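Cap5O (Staphylococcus aureus, PDB 3OJO) probably oxidises UDP-N-acetyl-mannosamine, with NAD as electron acceptor, in the synthesis of the capsular polysaccharide of this bacterium. Local coordinates at residues Ile22-Pro25 / Thr26-Phe30; Arg110-Asp113 / Ser114-Pro117; Ser129-Pro133 / Lys134-Asp138; Asp138-Lys141 / Pro142-Asn146; Ile204-Ala208 / Arg209-Met213. One frame throughout, in Å; residues are numbered along the deposited sequence.

Contact 1: Ile22-Pro25 / Thr26-Phe30; sequences IGLP and TSIMF. With NAD (nicotinamide-adenine-dinucleotide), chain J.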
# COMPACT_ATOMS: atom_id res chain seq x y z
N ILE B 22 20.31 19.15 6.89
CA ILE B 22 21.06 17.90 7.04
C ILE B 22 22.55 18.19 7.37
O ILE B 22 23.03 17.75 8.42
CB ILE B 22 20.88 17.01 5.78
CG1 ILE B 22 19.43 16.50 5.59
CG2 ILE B 22 21.89 15.89 5.74
CD1 ILE B 22 18.95 15.47 6.61
N GLY B 23 23.23 18.93 6.48
CA GLY B 23 24.66 19.24 6.56
C GLY B 23 25.13 20.04 7.76
O GLY B 23 26.14 19.68 8.36
N LEU B 24 24.46 21.16 8.09
CA LEU B 24 24.87 21.99 9.21
C LEU B 24 24.83 21.24 10.56
O LEU B 24 25.89 21.16 11.18
CB LEU B 24 24.11 23.34 9.28
CG LEU B 24 24.51 24.29 10.41
CD1 LEU B 24 25.98 24.72 10.29
CD2 LEU B 24 23.57 25.48 10.47
N PRO B 25 23.70 20.63 10.99
CA PRO B 25 23.72 19.86 12.25
C PRO B 25 24.74 18.72 12.27
O PRO B 25 25.37 18.50 13.31
CB PRO B 25 22.29 19.33 12.35
CG PRO B 25 21.48 20.31 11.57
CD PRO B 25 22.35 20.60 10.40
N THR B 26 24.93 18.03 11.12
CA THR B 26 25.91 16.95 10.94
C THR B 26 27.34 17.48 11.16
O THR B 26 28.10 16.84 11.87
CB THR B 26 25.71 16.27 9.57
OG1 THR B 26 24.39 15.71 9.53
CG2 THR B 26 26.76 15.21 9.26
N SER B 27 27.70 18.63 10.55
CA SER B 27 29.01 19.27 10.74
C SER B 27 29.19 19.59 12.23
O SER B 27 30.23 19.29 12.80
CB SER B 27 29.09 20.57 9.96
OG SER B 27 28.75 20.36 8.60
N ILE B 28 28.14 20.19 12.84
CA ILE B 28 28.13 20.57 14.25
C ILE B 28 28.36 19.33 15.14
O ILE B 28 29.17 19.40 16.07
CB ILE B 28 26.84 21.41 14.58
CG1 ILE B 28 26.98 22.84 14.03
CG2 ILE B 28 26.52 21.43 16.10
CD1 ILE B 28 25.66 23.67 13.99
N MET B 29 27.71 18.21 14.82
CA MET B 29 27.78 16.95 15.52
C MET B 29 29.18 16.30 15.55
O MET B 29 29.64 15.90 16.63
CB MET B 29 26.73 15.98 14.99
CG MET B 29 26.48 14.81 15.90
SD MET B 29 26.20 15.23 17.65
CE MET B 29 24.52 15.29 17.70
N PHE B 30 29.86 16.19 14.39
CA PHE B 30 31.20 15.61 14.33
C PHE B 30 32.23 16.49 15.05
O PHE B 30 33.11 15.96 15.73
CB PHE B 30 31.62 15.38 12.88
CG PHE B 30 31.02 14.18 12.20
CD1 PHE B 30 31.55 12.90 12.40
CD2 PHE B 30 29.98 14.32 11.29
CE1 PHE B 30 31.04 11.80 11.71
CE2 PHE B 30 29.48 13.21 10.60
CZ PHE B 30 30.00 11.96 10.82
PA NAD J . 18.77 22.36 2.22
O1A NAD J . 18.25 23.09 1.05
O2A NAD J . 18.23 22.89 3.49
O5B NAD J . 20.37 22.46 2.23
C5B NAD J . 21.13 22.30 1.06
C4B NAD J . 22.32 23.22 1.16
O4B NAD J . 23.34 22.77 0.28
C3B NAD J . 21.99 24.68 0.79
O3B NAD J . 22.55 25.55 1.77
C2B NAD J . 22.74 24.87 -0.52
O2B NAD J . 23.17 26.20 -0.73
C1B NAD J . 23.90 23.90 -0.38
N9A NAD J . 24.43 23.51 -1.69
C8A NAD J . 23.69 23.26 -2.83
N7A NAD J . 24.52 22.82 -3.80
C5A NAD J . 25.78 22.80 -3.30
C6A NAD J . 27.00 22.45 -3.87
N6A NAD J . 27.02 22.05 -5.14
N1A NAD J . 28.16 22.53 -3.10
C2A NAD J . 28.10 22.93 -1.77
N3A NAD J . 26.88 23.27 -1.21
C4A NAD J . 25.74 23.21 -1.96
O3 NAD J . 18.45 20.78 2.02
PN NAD J . 18.39 19.72 3.23
O1N NAD J . 17.04 19.81 3.83
O2N NAD J . 19.61 19.86 4.07
O5D NAD J . 18.44 18.33 2.46
C5D NAD J . 19.34 18.09 1.41
C4D NAD J . 18.95 16.77 0.76
O4D NAD J . 19.03 15.72 1.70
C3D NAD J . 17.49 16.71 0.30
O3D NAD J . 17.17 17.42 -0.88
C2D NAD J . 17.34 15.22 0.14
O2D NAD J . 18.14 14.79 -0.93
C1D NAD J . 18.05 14.73 1.39
N1N NAD J . 17.02 14.56 2.44
C2N NAD J . 16.74 15.55 3.37
C3N NAD J . 15.73 15.34 4.32
C7N NAD J . 15.70 16.17 5.57
O7N NAD J . 15.49 15.49 6.80
N7N NAD J . 15.82 17.50 5.50
C4N NAD J . 14.99 14.16 4.30
C5N NAD J . 15.24 13.18 3.34
C6N NAD J . 16.26 13.41 2.41
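Thr26 and Ser27 turn their hydroxyls back onto Ile22 and Gly23 in a local, buried contact over the first turns of the helix that follows strand 13-17. Thr26 OG1 donates to Ile22 O over 2.7 Å, and the backbone bond from Thr26 N to the same oxygen is weak. Ser27 binds Gly23 O twice: OG at 2.7 Å and N at 2.9 Å reach it from opposite faces of the carbonyl plane. The serine manages this because OG stands beside its own backbone N (chi1 -52°). Neither hydroxyl lies in the plane of its acceptor; the serine OG is 39° out of it. Next along the helix, the branch carbon CG of Leu24 meets CD1 of Ile28 at 3.8 Å, the two side chains slanting across each other, while Ile28 N bonds Leu24 O.

At the other end of the contact, Ile22 N donates to O2N of the NAD diphosphate at 3.0 Å, while its side-chain CD1 lies 3.5 Å from NAD O7N of the carboxamide. Gly23 fits the last glycine of a Rossmann-type GxGxxG pattern, consistent with the cofactor bound here. Within the unit strand 13-17, helix 23-32, strand 36-40, Ile28 packs on helix 62-71, Met29 on helix 169-175, and Ser27 and Phe30 on strand 13-17.

Contact 2: Arg110-Asp113 / Ser114-Pro117; sequences RALD and SILP
Ser114 holds OG between its own backbone N and carbonyl carbon (chi1 83°), a position from which the hydroxyl reaches back to Ala111 O at 2.9 Å. Leu116 is turned differently: CG stands opposite its carbonyl carbon (chi1 -64°), and CD1 is thereby carried to 3.5 Å from Asp113 OD2. The leucine and aspartate side chains run alongside each other and point the same way, so an apolar methyl lies next to one carboxylate oxygen without a polar bond between them.

The contact lies along the last turns of helix 106-115, and its backbone bonding shows the helix giving way to a 3-10 segment. Ser114 N makes two weak bonds, to Arg110 O at 3.2 Å and to Ala111 O at 3.4 Å. Leu112 O then accepts from both Ile115 N and Leu116 N, each 3.2 Å away. The Leu116 bond is close to collinear with the carbonyl, whereas the Ile115 amide stands 61° out of its plane. Side-chain packing is looser, with Leu112 CD1 4.3 Å from Ile115 CG2.

Ala111 belongs to the NAD pocket, its side chain about 4 Å from the cofactor, and with Ile115 it packs on strands 86-89 and 13-17. Asp113 and Pro117 are exposed. Chemically, the carbonyls of Ala111 and Leu112 are each met by two donors just where regular i to i+4 bonding weakens. The serine hydroxyl therefore supplements a thin amide network as the helix passes into a 3-10 turn.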
# COMPACT_ATOMS: atom_id res chain seq x y z
N ARG B 110 27.51 17.87 -9.15
CA ARG B 110 28.24 19.15 -9.09
C ARG B 110 29.10 19.16 -7.83
O ARG B 110 30.28 19.50 -7.92
CB ARG B 110 27.25 20.32 -9.05
CG ARG B 110 27.30 21.21 -10.26
CD ARG B 110 26.12 22.18 -10.29
NE ARG B 110 24.99 21.65 -11.05
CZ ARG B 110 23.77 22.18 -11.06
NH1 ARG B 110 23.51 23.26 -10.33
NH2 ARG B 110 22.81 21.64 -11.78
N ALA B 111 28.52 18.73 -6.67
CA ALA B 111 29.20 18.61 -5.39
C ALA B 111 30.31 17.56 -5.45
O ALA B 111 31.34 17.74 -4.79
CB ALA B 111 28.22 18.26 -4.29
N LEU B 112 30.11 16.47 -6.23
CA LEU B 112 31.13 15.45 -6.41
C LEU B 112 32.33 16.04 -7.16
O LEU B 112 33.47 15.83 -6.72
CB LEU B 112 30.60 14.17 -7.08
CG LEU B 112 31.58 12.96 -7.18
CD1 LEU B 112 32.06 12.48 -5.80
CD2 LEU B 112 30.98 11.81 -7.98
N ASP B 113 32.08 16.87 -8.20
CA ASP B 113 33.13 17.53 -8.98
C ASP B 113 33.97 18.54 -8.20
O ASP B 113 35.13 18.76 -8.56
CB ASP B 113 32.58 18.16 -10.26
CG ASP B 113 32.12 17.20 -11.32
OD1 ASP B 113 31.17 17.54 -12.06
OD2 ASP B 113 32.71 16.10 -11.42
N SER B 114 33.41 19.15 -7.14
CA SER B 114 34.09 20.13 -6.27
C SER B 114 35.13 19.45 -5.36
O SER B 114 36.13 20.06 -4.98
CB SER B 114 33.08 20.89 -5.41
OG SER B 114 32.70 20.19 -4.23
N ILE B 115 34.87 18.18 -5.03
CA ILE B 115 35.62 17.29 -4.16
C ILE B 115 36.80 16.60 -4.87
O ILE B 115 37.86 16.42 -4.26
CB ILE B 115 34.56 16.32 -3.57
CG1 ILE B 115 34.08 16.80 -2.20
CG2 ILE B 115 34.90 14.80 -3.62
CD1 ILE B 115 32.87 16.03 -1.67
N LEU B 116 36.61 16.22 -6.15
CA LEU B 116 37.56 15.50 -7.00
C LEU B 116 39.01 16.00 -6.98
O LEU B 116 39.90 15.17 -6.74
CB LEU B 116 37.05 15.39 -8.44
CG LEU B 116 35.78 14.59 -8.71
CD1 LEU B 116 35.58 14.43 -10.19
CD2 LEU B 116 35.77 13.23 -7.99
N PRO B 117 39.31 17.32 -7.20
CA PRO B 117 40.72 17.77 -7.18
C PRO B 117 41.45 17.60 -5.84
O PRO B 117 42.67 17.70 -5.80
CB PRO B 117 40.63 19.26 -7.55
CG PRO B 117 39.31 19.44 -8.15
CD PRO B 117 38.41 18.46 -7.50

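Contact 3: Ser129-Pro133 / Lys134-Asp138; sequences STIAP and KTMDD. With NAD (nicotinamide-adenine-dinucleotide), chain J.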
# COMPACT_ATOMS: atom_id res chain seq x y z
N SER B 129 22.55 12.65 0.84
CA SER B 129 21.44 13.14 0.02
C SER B 129 20.65 11.98 -0.57
O SER B 129 21.19 10.89 -0.77
CB SER B 129 22.00 13.98 -1.13
OG SER B 129 22.83 15.02 -0.66
N THR B 130 19.38 12.23 -0.89
CA THR B 130 18.53 11.20 -1.49
C THR B 130 19.00 10.95 -2.89
O THR B 130 19.13 11.89 -3.67
CB THR B 130 17.06 11.60 -1.40
OG1 THR B 130 16.75 11.70 -0.01
CG2 THR B 130 16.14 10.57 -2.07
N ILE B 131 19.29 9.68 -3.22
CA ILE B 131 19.76 9.34 -4.56
C ILE B 131 18.97 8.21 -5.18
O ILE B 131 18.54 7.29 -4.46
CB ILE B 131 21.29 9.14 -4.62
CG1 ILE B 131 21.75 7.99 -3.73
CG2 ILE B 131 22.04 10.47 -4.36
CD1 ILE B 131 23.20 7.77 -3.70
N ALA B 132 18.80 8.27 -6.51
CA ALA B 132 18.09 7.23 -7.28
C ALA B 132 18.89 5.94 -7.21
O ALA B 132 20.12 6.01 -7.10
CB ALA B 132 17.90 7.67 -8.72
N PRO B 133 18.25 4.76 -7.26
CA PRO B 133 19.03 3.51 -7.19
C PRO B 133 20.02 3.41 -8.34
O PRO B 133 19.74 3.87 -9.45
CB PRO B 133 17.97 2.41 -7.22
CG PRO B 133 16.72 3.09 -6.79
CD PRO B 133 16.81 4.46 -7.39
N LYS B 134 21.21 2.90 -8.02
CA LYS B 134 22.35 2.71 -8.92
C LYS B 134 23.21 3.96 -9.19
O LYS B 134 24.07 3.92 -10.05
CB LYS B 134 22.00 1.87 -10.17
CG LYS B 134 21.60 0.45 -9.78
CD LYS B 134 21.93 -0.53 -10.81
CE LYS B 134 23.34 -1.04 -10.90
NZ LYS B 134 23.32 -2.23 -11.79
N THR B 135 23.01 5.04 -8.39
CA THR B 135 23.79 6.29 -8.47
C THR B 135 25.22 6.04 -8.02
O THR B 135 26.17 6.50 -8.67
CB THR B 135 23.12 7.39 -7.63
OG1 THR B 135 21.86 7.71 -8.22
CG2 THR B 135 23.97 8.66 -7.50
N MET B 136 25.39 5.34 -6.90
CA MET B 136 26.71 5.05 -6.36
C MET B 136 27.54 4.20 -7.32
O MET B 136 28.65 4.58 -7.66
CB MET B 136 26.60 4.39 -4.98
CG MET B 136 26.04 5.29 -3.90
SD MET B 136 26.84 6.91 -3.75
CE MET B 136 28.40 6.46 -3.06
N ASP B 137 26.93 3.13 -7.83
CA ASP B 137 27.53 2.17 -8.75
C ASP B 137 27.70 2.66 -10.19
O ASP B 137 28.75 2.43 -10.78
CB ASP B 137 26.73 0.84 -8.72
CG ASP B 137 26.89 0.07 -7.41
OD1 ASP B 137 25.96 0.15 -6.55
OD2 ASP B 137 27.94 -0.58 -7.24
N ASP B 138 26.67 3.30 -10.78
CA ASP B 138 26.69 3.72 -12.18
C ASP B 138 27.08 5.17 -12.47
O ASP B 138 27.35 5.49 -13.64
CB ASP B 138 25.35 3.40 -12.88
CG ASP B 138 24.90 1.95 -12.87
OD1 ASP B 138 25.70 1.07 -12.44
OD2 ASP B 138 23.75 1.68 -13.30
PA NAD J . 18.77 22.36 2.22
O1A NAD J . 18.25 23.09 1.05
O2A NAD J . 18.23 22.89 3.49
O5B NAD J . 20.37 22.46 2.23
C5B NAD J . 21.13 22.30 1.06
C4B NAD J . 22.32 23.22 1.16
O4B NAD J . 23.34 22.77 0.28
C3B NAD J . 21.99 24.68 0.79
O3B NAD J . 22.55 25.55 1.77
C2B NAD J . 22.74 24.87 -0.52
O2B NAD J . 23.17 26.20 -0.73
C1B NAD J . 23.90 23.90 -0.38
N9A NAD J . 24.43 23.51 -1.69
C8A NAD J . 23.69 23.26 -2.83
N7A NAD J . 24.52 22.82 -3.80
C5A NAD J . 25.78 22.80 -3.30
C6A NAD J . 27.00 22.45 -3.87
N6A NAD J . 27.02 22.05 -5.14
N1A NAD J . 28.16 22.53 -3.10
C2A NAD J . 28.10 22.93 -1.77
N3A NAD J . 26.88 23.27 -1.21
C4A NAD J . 25.74 23.21 -1.96
O3 NAD J . 18.45 20.78 2.02
PN NAD J . 18.39 19.72 3.23
O1N NAD J . 17.04 19.81 3.83
O2N NAD J . 19.61 19.86 4.07
O5D NAD J . 18.44 18.33 2.46
C5D NAD J . 19.34 18.09 1.41
C4D NAD J . 18.95 16.77 0.76
O4D NAD J . 19.03 15.72 1.70
C3D NAD J . 17.49 16.71 0.30
O3D NAD J . 17.17 17.42 -0.88
C2D NAD J . 17.34 15.22 0.14
O2D NAD J . 18.14 14.79 -0.93
C1D NAD J . 18.05 14.73 1.39
N1N NAD J . 17.02 14.56 2.44
C2N NAD J . 16.74 15.55 3.37
C3N NAD J . 15.73 15.34 4.32
C7N NAD J . 15.70 16.17 5.57
O7N NAD J . 15.49 15.49 6.80
N7N NAD J . 15.82 17.50 5.50
C4N NAD J . 14.99 14.16 4.30
C5N NAD J . 15.24 13.18 3.34
C6N NAD J . 16.26 13.41 2.41
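Ile131, Ala132 and Thr135 form the tight part of this contact, while Lys134 on its other flank leads outward to the second subunit. Thr135 OG1 donates to Ala132 O at 2.7 Å, its hydroxyl tilted 28° from the carbonyl plane; the amide of Thr135 adds only a weak bond to the same oxygen at 3.3 Å. The weak amide bond spans a type II turn from Ala132 to Thr135, with Pro133 and Lys134 at its corners, and the hydroxyl reinforces it. Ile131 has CG1 between its backbone N and carbonyl carbon (chi1 62°), and from there CD1 extends to Met136 SD at 3.7 Å, the two chains crossing at roughly a right angle. The methyl CG2 of Ile131 also meets CG2 of Thr135, at 4.1 Å.

By contrast, Lys134 is partly exposed. Its chain bends at CD and leads away from the turn, and NZ is hydrogen-bonded to Leu239 O of the second subunit, whose Ile241 packs on Pro133 and Lys134. On the buried side, the carboxylate of Glu212 accepts from Lys134 N and Met136 N, so a negative charge faces the amides at the start of the helix and would be expected to be favoured there.

Upstream, Thr130 N donates to the ribose hydroxyl O2D of NAD at 2.8 Å, in a straight bond of 163°. The whole is a strand-to-helix crossover loop of a Rossmann-type domain: after strand 124-127 the chain passes the nicotinamide ribose, turns, and enters helix 135-145 with Lys134 at the N-cap position.

Contact 4: Asp138-Lys141 / Pro142-Asn146; sequences DFVK and PVIEN
The carboxylate of Glu145 is the flat group that meets the other segment, and the chain of Lys141 lies against it. Lys141 CG stands above the plane of the carboxylate, 3.5 Å from Glu145 OE1, and Lys141 CE comes to 3.4 Å from the same oxygen at a more slanting angle. The lysine places its chain there with CG opposite the backbone N (chi1 -172°) and extended beyond it. It is thus the methylene chain that touches the acid: Lys141 NZ stops 4.6 Å from Glu145 OE1, beyond salt-bridge range, and any attraction between the charges is probably modest.

Pro142, a puckered ring, sits as a knob among Asp138, Phe139, Val140 and Lys141, its CG 3.3 Å from Asp138 O. A proline N has no hydrogen to give, so the usual bond to that carbonyl is missing and the helix is kinked, just after a wider pi-type turn at 138-140. Regular bonding resumes beyond it. Ile144 N reaches Val140 O at 3.2 Å and Glu145 N reaches Lys141 O at 2.8 Å, the latter with an N-H...O angle of 165°. On the buried side Val140 CG1 and Ile144 CD1 lie 3.9 Å apart, the side chains parallel in direction.

Helix 135-145 links strands 124-127 and 156-159 in a beta-alpha-beta unit. Val140 packs on Leu157 of strand 156-159 and on Met109 of helix 106-115, Phe139 also lies against Met109, and Ile151 in a loop touches both Lys141 and Glu145.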
# COMPACT_ATOMS: atom_id res chain seq x y z
N ASP B 138 26.67 3.30 -10.78
CA ASP B 138 26.69 3.72 -12.18
C ASP B 138 27.08 5.17 -12.47
O ASP B 138 27.35 5.49 -13.64
CB ASP B 138 25.35 3.40 -12.88
CG ASP B 138 24.90 1.95 -12.87
OD1 ASP B 138 25.70 1.07 -12.44
OD2 ASP B 138 23.75 1.68 -13.30
N PHE B 139 27.06 6.05 -11.45
CA PHE B 139 27.35 7.47 -11.63
C PHE B 139 28.52 7.97 -10.79
O PHE B 139 29.35 8.71 -11.32
CB PHE B 139 26.10 8.32 -11.35
CG PHE B 139 24.96 8.19 -12.33
CD1 PHE B 139 24.17 7.05 -12.35
CD2 PHE B 139 24.63 9.25 -13.18
CE1 PHE B 139 23.10 6.94 -13.24
CE2 PHE B 139 23.55 9.14 -14.06
CZ PHE B 139 22.79 7.99 -14.09
N VAL B 140 28.59 7.58 -9.51
CA VAL B 140 29.66 8.02 -8.61
C VAL B 140 30.94 7.21 -8.91
O VAL B 140 31.97 7.81 -9.22
CB VAL B 140 29.24 8.03 -7.10
CG1 VAL B 140 30.39 8.44 -6.19
CG2 VAL B 140 28.05 8.96 -6.88
N LYS B 141 30.84 5.87 -8.88
CA LYS B 141 31.93 4.92 -9.14
C LYS B 141 32.69 5.19 -10.48
O LYS B 141 33.91 5.38 -10.41
CB LYS B 141 31.43 3.47 -9.00
CG LYS B 141 32.47 2.37 -9.06
CD LYS B 141 31.76 1.03 -9.03
CE LYS B 141 32.54 -0.06 -9.71
NZ LYS B 141 31.69 -1.25 -9.96
N PRO B 142 32.02 5.31 -11.66
CA PRO B 142 32.75 5.60 -12.92
C PRO B 142 33.56 6.90 -12.93
O PRO B 142 34.62 6.95 -13.56
CB PRO B 142 31.65 5.67 -13.96
CG PRO B 142 30.58 4.82 -13.40
CD PRO B 142 30.58 5.12 -11.94
N VAL B 143 33.06 7.95 -12.27
CA VAL B 143 33.71 9.25 -12.17
C VAL B 143 35.01 9.10 -11.35
O VAL B 143 36.06 9.62 -11.76
CB VAL B 143 32.74 10.31 -11.58
CG1 VAL B 143 33.46 11.60 -11.21
CG2 VAL B 143 31.61 10.61 -12.56
N ILE B 144 34.94 8.38 -10.23
CA ILE B 144 36.07 8.16 -9.35
C ILE B 144 37.09 7.23 -10.00
O ILE B 144 38.29 7.50 -9.95
CB ILE B 144 35.61 7.71 -7.94
CG1 ILE B 144 35.29 8.94 -7.06
CG2 ILE B 144 36.67 6.89 -7.27
CD1 ILE B 144 33.97 9.49 -7.16
N GLU B 145 36.62 6.16 -10.66
CA GLU B 145 37.48 5.20 -11.35
C GLU B 145 38.20 5.80 -12.57
O GLU B 145 39.27 5.32 -12.95
CB GLU B 145 36.74 3.90 -11.68
CG GLU B 145 36.70 2.97 -10.47
CD GLU B 145 35.92 1.68 -10.61
OE1 GLU B 145 34.96 1.64 -11.41
OE2 GLU B 145 36.27 0.69 -9.92
N ASN B 146 37.66 6.91 -13.11
CA ASN B 146 38.23 7.67 -14.22
C ASN B 146 39.53 8.35 -13.79
O ASN B 146 40.39 8.62 -14.63
CB ASN B 146 37.25 8.69 -14.75
CG ASN B 146 37.18 8.67 -16.26
OD1 ASN B 146 37.64 9.60 -16.94
ND2 ASN B 146 36.64 7.59 -16.81

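Contact 5: Ile204-Ala208 / Arg209-Met213; sequences IETDA and RTAEM
Strand 204-207 runs straight into the helix that starts at Ala208, with Asp207 as the N-cap at the junction; the two segment axes approach to 6.5 Å and their directions differ by 105°. The turn is set by Asp207 O, which accepts from Ala211 N at 3.2 Å and, weakly, from Thr210 N. Glu212 N then bonds Ala208 O at 3.0 Å, continuing the i to i+4 pattern into helix 208-238.

The cap itself is a side-chain matter. Asp207 CG is folded in between its backbone N and carbonyl carbon (chi1 66°), so OD1 faces Thr210, whose amide reaches it through a weak bond of 3.3 Å. OD2 turns to Arg209, but its salt bridge to NE is long, at 3.8 Å; the guanidinium's stronger partner is Asn240 O of the second subunit, held by NH1. Across the junction Thr206 OG1 lies 3.2 Å from Thr210 CB. Strand 203-207 is an outer strand of the NAD-domain sheet within this chain, so the junction joins that sheet to helix 208-238, most of which lies in the family's central-domain range. The shortest bond of the cap runs from Thr210 OG1 to Asp207 OD1, 2.6 Å, nearly in line with the carboxylate C-O bond.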
# COMPACT_ATOMS: atom_id res chain seq x y z
N ILE B 204 22.95 -0.61 10.28
CA ILE B 204 22.54 -1.68 9.37
C ILE B 204 23.53 -1.68 8.20
O ILE B 204 23.72 -0.65 7.55
CB ILE B 204 21.03 -1.55 8.96
CG1 ILE B 204 20.07 -1.70 10.16
CG2 ILE B 204 20.65 -2.58 7.92
CD1 ILE B 204 19.83 -0.49 10.95
N GLU B 205 24.18 -2.82 7.99
CA GLU B 205 25.17 -3.00 6.95
C GLU B 205 24.53 -3.60 5.73
O GLU B 205 23.86 -4.63 5.83
CB GLU B 205 26.31 -3.91 7.42
CG GLU B 205 27.10 -3.37 8.60
CD GLU B 205 28.11 -4.34 9.16
OE1 GLU B 205 28.62 -5.18 8.37
OE2 GLU B 205 28.38 -4.28 10.38
N THR B 206 24.76 -2.98 4.57
CA THR B 206 24.23 -3.44 3.29
C THR B 206 25.02 -2.82 2.16
O THR B 206 25.93 -2.04 2.43
CB THR B 206 22.70 -3.19 3.20
OG1 THR B 206 22.26 -3.66 1.94
CG2 THR B 206 22.30 -1.71 3.37
N ASP B 207 24.71 -3.15 0.91
CA ASP B 207 25.37 -2.54 -0.23
C ASP B 207 24.61 -1.25 -0.66
O ASP B 207 23.43 -1.08 -0.32
CB ASP B 207 25.61 -3.53 -1.39
CG ASP B 207 24.35 -4.06 -2.07
OD1 ASP B 207 23.23 -3.78 -1.57
OD2 ASP B 207 24.48 -4.68 -3.16
N ALA B 208 25.31 -0.36 -1.35
CA ALA B 208 24.82 0.94 -1.80
C ALA B 208 23.47 0.87 -2.54
O ALA B 208 22.58 1.64 -2.20
CB ALA B 208 25.87 1.65 -2.63
N ARG B 209 23.31 -0.07 -3.48
CA ARG B 209 22.06 -0.24 -4.24
C ARG B 209 20.85 -0.59 -3.36
O ARG B 209 19.76 -0.11 -3.64
CB ARG B 209 22.24 -1.22 -5.42
CG ARG B 209 22.44 -2.71 -5.03
CD ARG B 209 22.77 -3.57 -6.24
NE ARG B 209 24.14 -3.32 -6.73
CZ ARG B 209 24.57 -3.63 -7.96
NH1 ARG B 209 23.76 -4.21 -8.83
NH2 ARG B 209 25.81 -3.35 -8.31
N THR B 210 21.05 -1.39 -2.29
CA THR B 210 20.00 -1.78 -1.35
C THR B 210 19.59 -0.60 -0.49
O THR B 210 18.40 -0.42 -0.26
CB THR B 210 20.42 -3.03 -0.55
OG1 THR B 210 20.65 -4.10 -1.46
CG2 THR B 210 19.35 -3.47 0.48
N ALA B 211 20.57 0.22 -0.07
CA ALA B 211 20.36 1.43 0.73
C ALA B 211 19.54 2.46 -0.09
O ALA B 211 18.66 3.13 0.47
CB ALA B 211 21.71 2.03 1.13
N GLU B 212 19.90 2.63 -1.37
CA GLU B 212 19.22 3.56 -2.27
C GLU B 212 17.75 3.12 -2.47
O GLU B 212 16.85 3.89 -2.19
CB GLU B 212 19.95 3.66 -3.62
CG GLU B 212 21.38 4.18 -3.54
CD GLU B 212 22.23 3.98 -4.78
OE1 GLU B 212 22.06 2.95 -5.48
OE2 GLU B 212 23.10 4.84 -5.04
N MET B 213 17.53 1.89 -2.95
CA MET B 213 16.25 1.28 -3.27
C MET B 213 15.27 1.27 -2.10
O MET B 213 14.09 1.59 -2.27
CB MET B 213 16.47 -0.14 -3.84
CG MET B 213 15.29 -0.68 -4.67
SD MET B 213 14.44 0.55 -5.71
CE MET B 213 14.97 0.07 -7.38

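In the fold
Contacts 1 to 4 follow one another along the NAD-binding domain, and contact 5 leads from the last strand of its mixed sheet into helix 208-238. Contacts 1 and 3 both touch NAD although their centres are 22 Å apart, one meeting the diphosphate and the other the nicotinamide ribose. Contacts 3 and 4 share helix 135-145 and Asp138, with centres 11 Å apart. Contact 2 packs on contact 4, its Leu112 and Leu116 meeting Val140, Val143 and Ile144. Contact 3 is 10 Å from contact 5, centre to centre, and tied to it by the Glu212 carboxylate. Both touch the second subunit, so contact 3 meets NAD at one end and the subunit interface at the other.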